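Local coordinates for protein acyl-coenzyme A thioesterase THEM4 (Rhodococcus sp., PDB 2OV9) that probably hydrolyses fatty acyl-coenzyme A thioesters to the free fatty acid and coenzyme A, as a hotdog-fold thioesterase, at residues 79-92 / 136-148. Sequence-based numbering, arbitrary orientation.
Sequences MWNGEGVTRHDPVT and LLLDHVLGVANAW
Trp80, Val85 and Val91 bring the irregular chain 79-92 nearest to helix 136-148, which packs on the sheet of the hotdog fold: the loop passes over the helix first beside Gly143 and Val144 and then beside Leu137, with Val91 CA 6.2 Å from Leu137 CA. A water donates to both Met79 O and Gly143 O, the latter at 2.8 Å. Met79, present as selenomethionine and bent at chi3 (67°), lays CE 3.6 Å from His140 CE1; a CB at Gly143 would collide with this methyl. Val91 reaches Leu136 CD1 through CG2, at 3.7 Å, and Leu137 CD2 through CG1. His140 fills the middle. A chi1 of -164° turns its ring up into the loop, where Asp89 OD2 lies over one face, offset toward the rim, and the carboxylate is only 16° from parallel. Thr86 OG1 meets the ring edge, 3.3 Å from His140 CE1. Four donors fix Asp89: Thr86 OG1 and Thr92 OG1 on OD1, and on OD2 Val91 N, making an Asx turn, and Thr92 N, making the wider Asx motif. Replacing Asp89 by alanine is likely to leave both hydroxyls and both amides without this acceptor and uncover the His140 face. His140 ND1 bonds His130 NE2 of the second subunit, and the carboxylate over its face may polarise this imidazole at the dimer interface.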
HETATM    1  N   MSE B  79       9.822  13.741  -5.815  1.00 50.19           N
HETATM    2  CA  MSE B  79      10.436  13.954  -4.506  1.00 49.94           C
HETATM    3  C   MSE B  79      11.831  13.352  -4.421  1.00 48.95           C
HETATM    4  O   MSE B  79      12.730  13.929  -3.810  1.00 48.99           O
HETATM    5  CB  MSE B  79       9.555  13.317  -3.424  1.00 49.46           C
HETATM    6  CG  MSE B  79      10.008  13.588  -2.001  1.00 50.37           C
HETATM    7 SE   MSE B  79       8.695  12.986  -0.698  1.00 52.60          SE
HETATM    8  CE  MSE B  79       8.815  11.055  -0.983  1.00 47.38           C
ATOM      9  N   TRP B  80      11.997  12.179  -5.027  1.00 48.41           N
ATOM     10  CA  TRP B  80      13.262  11.436  -4.983  1.00 47.84           C
ATOM     11  C   TRP B  80      14.329  12.079  -5.880  1.00 47.72           C
ATOM     12  O   TRP B  80      15.482  11.639  -5.905  1.00 46.87           O
ATOM     13  CB  TRP B  80      13.022   9.959  -5.352  1.00 47.59           C
ATOM     14  CG  TRP B  80      12.065   9.305  -4.416  1.00 47.28           C
ATOM     15  CD1 TRP B  80      12.363   8.692  -3.237  1.00 47.09           C
ATOM     16  CD2 TRP B  80      10.638   9.263  -4.542  1.00 46.20           C
ATOM     17  NE1 TRP B  80      11.212   8.243  -2.625  1.00 47.14           N
ATOM     18  CE2 TRP B  80      10.136   8.587  -3.404  1.00 46.94           C
ATOM     19  CE3 TRP B  80       9.734   9.718  -5.510  1.00 45.86           C
ATOM     20  CZ2 TRP B  80       8.771   8.347  -3.215  1.00 47.54           C
ATOM     21  CZ3 TRP B  80       8.370   9.485  -5.311  1.00 46.73           C
ATOM     22  CH2 TRP B  80       7.906   8.807  -4.173  1.00 47.16           C
ATOM     23  N   ASN B  81      13.922  13.122  -6.602  1.00 47.82           N
ATOM     24  CA  ASN B  81      14.825  13.903  -7.458  1.00 48.52           C
ATOM     25  C   ASN B  81      14.992  15.341  -6.951  1.00 48.25           C
ATOM     26  O   ASN B  81      15.522  16.194  -7.655  1.00 48.38           O
ATOM     27  CB  ASN B  81      14.325  13.899  -8.905  1.00 48.44           C
ATOM     28  CG  ASN B  81      15.362  14.414  -9.876  1.00 50.45           C
ATOM     29  OD1 ASN B  81      15.073  15.272 -10.714  1.00 52.77           O
ATOM     30  ND2 ASN B  81      16.589  13.915  -9.754  1.00 50.47           N
ATOM     31  N   GLY B  82      14.522  15.598  -5.728  1.00 48.13           N
ATOM     32  CA  GLY B  82      14.703  16.895  -5.085  1.00 47.94           C
ATOM     33  C   GLY B  82      13.676  17.963  -5.428  1.00 47.70           C
ATOM     34  O   GLY B  82      13.904  19.155  -5.170  1.00 48.03           O
ATOM     35  N   GLU B  83      12.542  17.539  -5.983  1.00 46.78           N
ATOM     36  CA  GLU B  83      11.505  18.458  -6.468  1.00 46.32           C
ATOM     37  C   GLU B  83      10.481  18.874  -5.405  1.00 46.23           C
ATOM     38  O   GLU B  83       9.618  19.717  -5.672  1.00 46.36           O
ATOM     39  CB  GLU B  83      10.794  17.864  -7.685  1.00 46.35           C
ATOM     40  CG  GLU B  83      11.727  17.609  -8.852  1.00 45.95           C
ATOM     41  CD  GLU B  83      11.029  17.052 -10.089  1.00 46.87           C
ATOM     42  OE1 GLU B  83       9.796  16.845 -10.064  1.00 47.09           O
ATOM     43  OE2 GLU B  83      11.733  16.817 -11.096  1.00 48.01           O
ATOM     44  N   GLY B  84      10.592  18.299  -4.209  1.00 45.14           N
ATOM     45  CA  GLY B  84       9.696  18.628  -3.107  1.00 44.98           C
ATOM     46  C   GLY B  84       8.836  17.425  -2.801  1.00 44.58           C
ATOM     47  O   GLY B  84       8.974  16.380  -3.438  1.00 44.65           O
ATOM     48  N   VAL B  85       7.935  17.558  -1.837  1.00 44.19           N
ATOM     49  CA  VAL B  85       7.118  16.418  -1.419  1.00 43.76           C
ATOM     50  C   VAL B  85       6.021  16.117  -2.462  1.00 43.91           C
ATOM     51  O   VAL B  85       5.341  17.036  -2.924  1.00 43.76           O
ATOM     52  CB  VAL B  85       6.524  16.681  -0.011  1.00 43.53           C
ATOM     53  CG1 VAL B  85       5.687  15.535   0.450  1.00 44.60           C
ATOM     54  CG2 VAL B  85       7.659  16.943   0.999  1.00 42.91           C
ATOM     55  N   THR B  86       5.881  14.832  -2.828  1.00 43.76           N
ATOM     56  CA  THR B  86       4.881  14.336  -3.798  1.00 43.60           C
ATOM     57  C   THR B  86       3.454  14.585  -3.326  1.00 43.53           C
ATOM     58  O   THR B  86       3.208  14.726  -2.121  1.00 43.00           O
ATOM     59  CB  THR B  86       4.997  12.821  -4.014  1.00 43.72           C
ATOM     60  OG1 THR B  86       4.790  12.158  -2.762  1.00 44.80           O
ATOM     61  CG2 THR B  86       6.370  12.448  -4.553  1.00 44.54           C
ATOM     62  N   ARG B  87       2.516  14.593  -4.273  1.00 42.98           N
ATOM     63  CA  ARG B  87       1.110  14.840  -3.976  1.00 42.99           C
ATOM     64  C   ARG B  87       0.142  13.760  -4.545  1.00 42.18           C
ATOM     65  O   ARG B  87      -1.079  13.889  -4.445  1.00 41.34           O
ATOM     66  CB  ARG B  87       0.752  16.195  -4.570  1.00 43.45           C
ATOM     67  CG  ARG B  87      -0.164  16.990  -3.702  1.00 46.88           C
ATOM     68  CD  ARG B  87      -0.682  18.183  -4.456  1.00 49.68           C
ATOM     69  NE  ARG B  87      -1.907  18.714  -3.863  1.00 51.04           N
ATOM     70  CZ  ARG B  87      -3.132  18.411  -4.283  1.00 50.67           C
ATOM     71  NH1 ARG B  87      -3.295  17.558  -5.290  1.00 50.10           N
ATOM     72  NH2 ARG B  87      -4.184  18.953  -3.687  1.00 49.28           N
ATOM     73  N   HIS B  88       0.699  12.728  -5.174  1.00 41.37           N
ATOM     74  CA  HIS B  88      -0.075  11.759  -5.951  1.00 40.63           C
ATOM     75  C   HIS B  88       0.152  10.348  -5.443  1.00 39.46           C
ATOM     76  O   HIS B  88      -0.345   9.374  -6.028  1.00 38.23           O
ATOM     77  CB  HIS B  88       0.423  11.784  -7.388  1.00 40.95           C
ATOM     78  CG  HIS B  88       1.861  11.383  -7.519  1.00 43.38           C
ATOM     79  ND1 HIS B  88       2.890  12.301  -7.516  1.00 45.53           N
ATOM     80  CD2 HIS B  88       2.445  10.162  -7.631  1.00 45.00           C
ATOM     81  CE1 HIS B  88       4.045  11.667  -7.633  1.00 46.46           C
ATOM     82  NE2 HIS B  88       3.804  10.369  -7.706  1.00 46.84           N
ATOM     83  N   ASP B  89       0.949  10.251  -4.385  1.00 38.47           N
ATOM     84  CA  ASP B  89       1.468   8.994  -3.894  1.00 37.54           C
ATOM     85  C   ASP B  89       0.413   8.225  -3.075  1.00 37.57           C
ATOM     86  O   ASP B  89      -0.547   8.828  -2.591  1.00 36.44           O
ATOM     87  CB  ASP B  89       2.696   9.303  -3.047  1.00 37.77           C
ATOM     88  CG  ASP B  89       2.337  10.045  -1.807  1.00 36.25           C
ATOM     89  OD1 ASP B  89       2.257  11.285  -1.838  1.00 37.23           O
ATOM     90  OD2 ASP B  89       2.099   9.376  -0.794  1.00 36.65           O
ATOM     91  N   PRO B  90       0.561   6.885  -2.955  1.00 37.43           N
ATOM     92  CA  PRO B  90      -0.384   6.101  -2.158  1.00 37.48           C
ATOM     93  C   PRO B  90      -0.282   6.181  -0.638  1.00 36.92           C
ATOM     94  O   PRO B  90      -0.920   5.383   0.044  1.00 37.10           O
ATOM     95  CB  PRO B  90      -0.148   4.659  -2.643  1.00 37.98           C
ATOM     96  CG  PRO B  90       1.277   4.647  -3.124  1.00 38.58           C
ATOM     97  CD  PRO B  90       1.545   6.032  -3.661  1.00 38.14           C
ATOM     98  N   VAL B  91       0.491   7.119  -0.102  1.00 35.91           N
ATOM     99  CA  VAL B  91       0.570   7.294   1.360  1.00 35.12           C
ATOM    100  C   VAL B  91      -0.099   8.588   1.785  1.00 34.36           C
ATOM    101  O   VAL B  91      -0.859   8.609   2.756  1.00 33.70           O
ATOM    102  CB  VAL B  91       2.053   7.277   1.869  1.00 34.83           C
ATOM    103  CG1 VAL B  91       2.120   7.468   3.397  1.00 34.23           C
ATOM    104  CG2 VAL B  91       2.754   5.971   1.454  1.00 35.54           C
ATOM    105  N   THR B  92       0.171   9.661   1.034  1.00 34.75           N
ATOM    106  CA  THR B  92      -0.275  11.008   1.409  1.00 35.26           C
ATOM    107  C   THR B  92      -1.162  11.706   0.358  1.00 35.32           C
ATOM    108  O   THR B  92      -1.645  12.805   0.616  1.00 35.20           O
ATOM    109  CB  THR B  92       0.931  11.960   1.684  1.00 35.77           C
ATOM    110  OG1 THR B  92       1.482  12.416   0.432  1.00 36.78           O
ATOM    111  CG2 THR B  92       2.040  11.273   2.506  1.00 36.46           C
ATOM    112  N   LEU B 136       5.409   0.264   3.723  1.00 34.45           N
ATOM    113  CA  LEU B 136       5.076   1.285   2.713  1.00 35.06           C
ATOM    114  C   LEU B 136       5.062   2.665   3.363  1.00 34.26           C
ATOM    115  O   LEU B 136       5.647   3.620   2.831  1.00 34.26           O
ATOM    116  CB  LEU B 136       3.719   1.002   2.042  1.00 34.46           C
ATOM    117  CG  LEU B 136       2.953   2.139   1.343  1.00 35.44           C
ATOM    118  CD1 LEU B 136       3.619   2.662   0.039  1.00 36.22           C
ATOM    119  CD2 LEU B 136       1.564   1.667   0.989  1.00 36.18           C
ATOM    120  N   LEU B 137       4.377   2.787   4.500  1.00 34.45           N
ATOM    121  CA  LEU B 137       4.261   4.092   5.168  1.00 35.06           C
ATOM    122  C   LEU B 137       5.641   4.597   5.558  1.00 35.44           C
ATOM    123  O   LEU B 137       5.974   5.761   5.301  1.00 36.31           O
ATOM    124  CB  LEU B 137       3.365   4.028   6.431  1.00 35.79           C
ATOM    125  CG  LEU B 137       1.920   3.534   6.281  1.00 37.74           C
ATOM    126  CD1 LEU B 137       1.082   3.790   7.552  1.00 40.01           C
ATOM    127  CD2 LEU B 137       1.289   4.171   5.092  1.00 37.89           C
ATOM    128  N   LEU B 138       6.443   3.720   6.156  1.00 35.21           N
ATOM    129  CA  LEU B 138       7.792   4.106   6.651  1.00 34.91           C
ATOM    130  C   LEU B 138       8.715   4.485   5.486  1.00 35.06           C
ATOM    131  O   LEU B 138       9.450   5.465   5.561  1.00 34.70           O
ATOM    132  CB  LEU B 138       8.424   3.004   7.531  1.00 34.39           C
ATOM    133  CG  LEU B 138       7.874   2.994   8.977  1.00 34.73           C
ATOM    134  CD1 LEU B 138       8.304   1.749   9.708  1.00 33.92           C
ATOM    135  CD2 LEU B 138       8.346   4.207   9.739  1.00 35.55           C
ATOM    136  N   ASP B 139       8.670   3.714   4.406  1.00 34.98           N
ATOM    137  CA  ASP B 139       9.441   4.071   3.226  1.00 34.37           C
ATOM    138  C   ASP B 139       9.158   5.533   2.820  1.00 34.63           C
ATOM    139  O   ASP B 139      10.084   6.358   2.689  1.00 33.43           O
ATOM    140  CB  ASP B 139       9.115   3.115   2.075  1.00 34.75           C
ATOM    141  CG  ASP B 139       9.855   3.466   0.805  1.00 38.29           C
ATOM    142  OD1 ASP B 139      11.037   3.122   0.695  1.00 42.16           O
ATOM    143  OD2 ASP B 139       9.269   4.101  -0.083  1.00 41.60           O
ATOM    144  N   HIS B 140       7.880   5.850   2.619  1.00 33.70           N
ATOM    145  CA  HIS B 140       7.485   7.201   2.255  1.00 33.56           C
ATOM    146  C   HIS B 140       7.908   8.279   3.244  1.00 33.47           C
ATOM    147  O   HIS B 140       8.411   9.329   2.846  1.00 33.24           O
ATOM    148  CB  HIS B 140       5.972   7.325   2.058  1.00 33.21           C
ATOM    149  CG  HIS B 140       5.603   8.568   1.321  1.00 31.63           C
ATOM    150  ND1 HIS B 140       5.762   8.685  -0.043  1.00 31.66           N
ATOM    151  CD2 HIS B 140       5.193   9.781   1.761  1.00 31.69           C
ATOM    152  CE1 HIS B 140       5.423   9.905  -0.422  1.00 31.93           C
ATOM    153  NE2 HIS B 140       5.056  10.586   0.652  1.00 31.74           N
ATOM    154  N   VAL B 141       7.662   8.047   4.531  1.00 33.82           N
ATOM    155  CA  VAL B 141       8.129   8.978   5.553  1.00 34.59           C
ATOM    156  C   VAL B 141       9.623   9.284   5.462  1.00 34.61           C
ATOM    157  O   VAL B 141      10.022  10.442   5.656  1.00 33.97           O
ATOM    158  CB  VAL B 141       7.767   8.489   6.977  1.00 34.60           C
ATOM    159  CG1 VAL B 141       8.280   9.467   8.013  1.00 36.95           C
ATOM    160  CG2 VAL B 141       6.258   8.408   7.080  1.00 35.21           C
ATOM    161  N   LEU B 142      10.448   8.258   5.198  1.00 34.41           N
ATOM    162  CA  LEU B 142      11.898   8.477   5.022  1.00 34.26           C
ATOM    163  C   LEU B 142      12.169   9.402   3.836  1.00 34.38           C
ATOM    164  O   LEU B 142      13.045  10.264   3.909  1.00 34.00           O
ATOM    165  CB  LEU B 142      12.678   7.150   4.820  1.00 34.46           C
ATOM    166  CG  LEU B 142      12.613   6.111   5.954  1.00 33.86           C
ATOM    167  CD1 LEU B 142      13.581   4.980   5.664  1.00 34.12           C
ATOM    168  CD2 LEU B 142      12.929   6.772   7.281  1.00 31.81           C
ATOM    169  N   GLY B 143      11.419   9.219   2.750  1.00 34.02           N
ATOM    170  CA  GLY B 143      11.502  10.138   1.597  1.00 33.82           C
ATOM    171  C   GLY B 143      11.189  11.579   1.957  1.00 33.82           C
ATOM    172  O   GLY B 143      11.856  12.512   1.518  1.00 33.91           O
ATOM    173  N   VAL B 144      10.153  11.763   2.761  1.00 33.43           N
ATOM    174  CA  VAL B 144       9.758  13.084   3.184  1.00 32.97           C
ATOM    175  C   VAL B 144      10.793  13.655   4.143  1.00 33.42           C
ATOM    176  O   VAL B 144      11.112  14.844   4.067  1.00 33.32           O
ATOM    177  CB  VAL B 144       8.365  13.058   3.854  1.00 33.17           C
ATOM    178  CG1 VAL B 144       7.988  14.433   4.377  1.00 31.99           C
ATOM    179  CG2 VAL B 144       7.307  12.561   2.869  1.00 32.32           C
ATOM    180  N   ALA B 145      11.302  12.825   5.060  1.00 32.70           N
ATOM    181  CA  ALA B 145      12.358  13.266   5.985  1.00 32.75           C
ATOM    182  C   ALA B 145      13.581  13.710   5.217  1.00 32.36           C
ATOM    183  O   ALA B 145      14.215  14.704   5.556  1.00 32.99           O
ATOM    184  CB  ALA B 145      12.715  12.184   6.982  1.00 30.98           C
ATOM    185  N   ASN B 146      13.923  12.996   4.157  1.00 33.55           N
ATOM    186  CA  ASN B 146      15.013  13.457   3.321  1.00 33.82           C
ATOM    187  C   ASN B 146      14.744  14.806   2.651  1.00 34.44           C
ATOM    188  O   ASN B 146      15.641  15.645   2.594  1.00 35.46           O
ATOM    189  CB  ASN B 146      15.381  12.405   2.265  1.00 34.61           C
ATOM    190  CG  ASN B 146      16.036  11.165   2.866  1.00 34.60           C
ATOM    191  OD1 ASN B 146      16.567  11.209   3.964  1.00 34.29           O
ATOM    192  ND2 ASN B 146      16.047  10.069   2.112  1.00 36.14           N
ATOM    193  N   ALA B 147      13.538  15.011   2.116  1.00 34.76           N
ATOM    194  CA  ALA B 147      13.191  16.316   1.520  1.00 35.01           C
ATOM    195  C   ALA B 147      13.343  17.431   2.556  1.00 35.04           C
ATOM    196  O   ALA B 147      13.945  18.464   2.287  1.00 35.56           O
ATOM    197  CB  ALA B 147      11.765  16.309   0.975  1.00 35.62           C
ATOM    198  N   TRP B 148      12.792  17.198   3.741  1.00 34.13           N
ATOM    199  CA  TRP B 148      12.778  18.171   4.824  1.00 34.00           C
ATOM    200  C   TRP B 148      14.180  18.458   5.343  1.00 34.51           C
ATOM    201  O   TRP B 148      14.471  19.557   5.866  1.00 34.66           O
ATOM    202  CB  TRP B 148      11.852  17.671   5.938  1.00 33.36           C
ATOM    203  CG  TRP B 148      11.772  18.526   7.178  1.00 34.62           C
ATOM    204  CD1 TRP B 148      12.177  18.171   8.446  1.00 34.83           C
ATOM    205  CD2 TRP B 148      11.210  19.853   7.297  1.00 34.53           C
ATOM    206  NE1 TRP B 148      11.907  19.196   9.338  1.00 32.71           N
ATOM    207  CE2 TRP B 148      11.326  20.239   8.661  1.00 32.14           C
ATOM    208  CE3 TRP B 148      10.647  20.759   6.384  1.00 32.89           C
ATOM    209  CZ2 TRP B 148      10.881  21.479   9.129  1.00 34.33           C
ATOM    210  CZ3 TRP B 148      10.205  22.003   6.856  1.00 33.79           C
ATOM    211  CH2 TRP B 148      10.328  22.350   8.216  1.00 33.91           C
TER
HETATM  212  O   HOH W   1      13.244  12.595  -0.876  1.00 47.89           O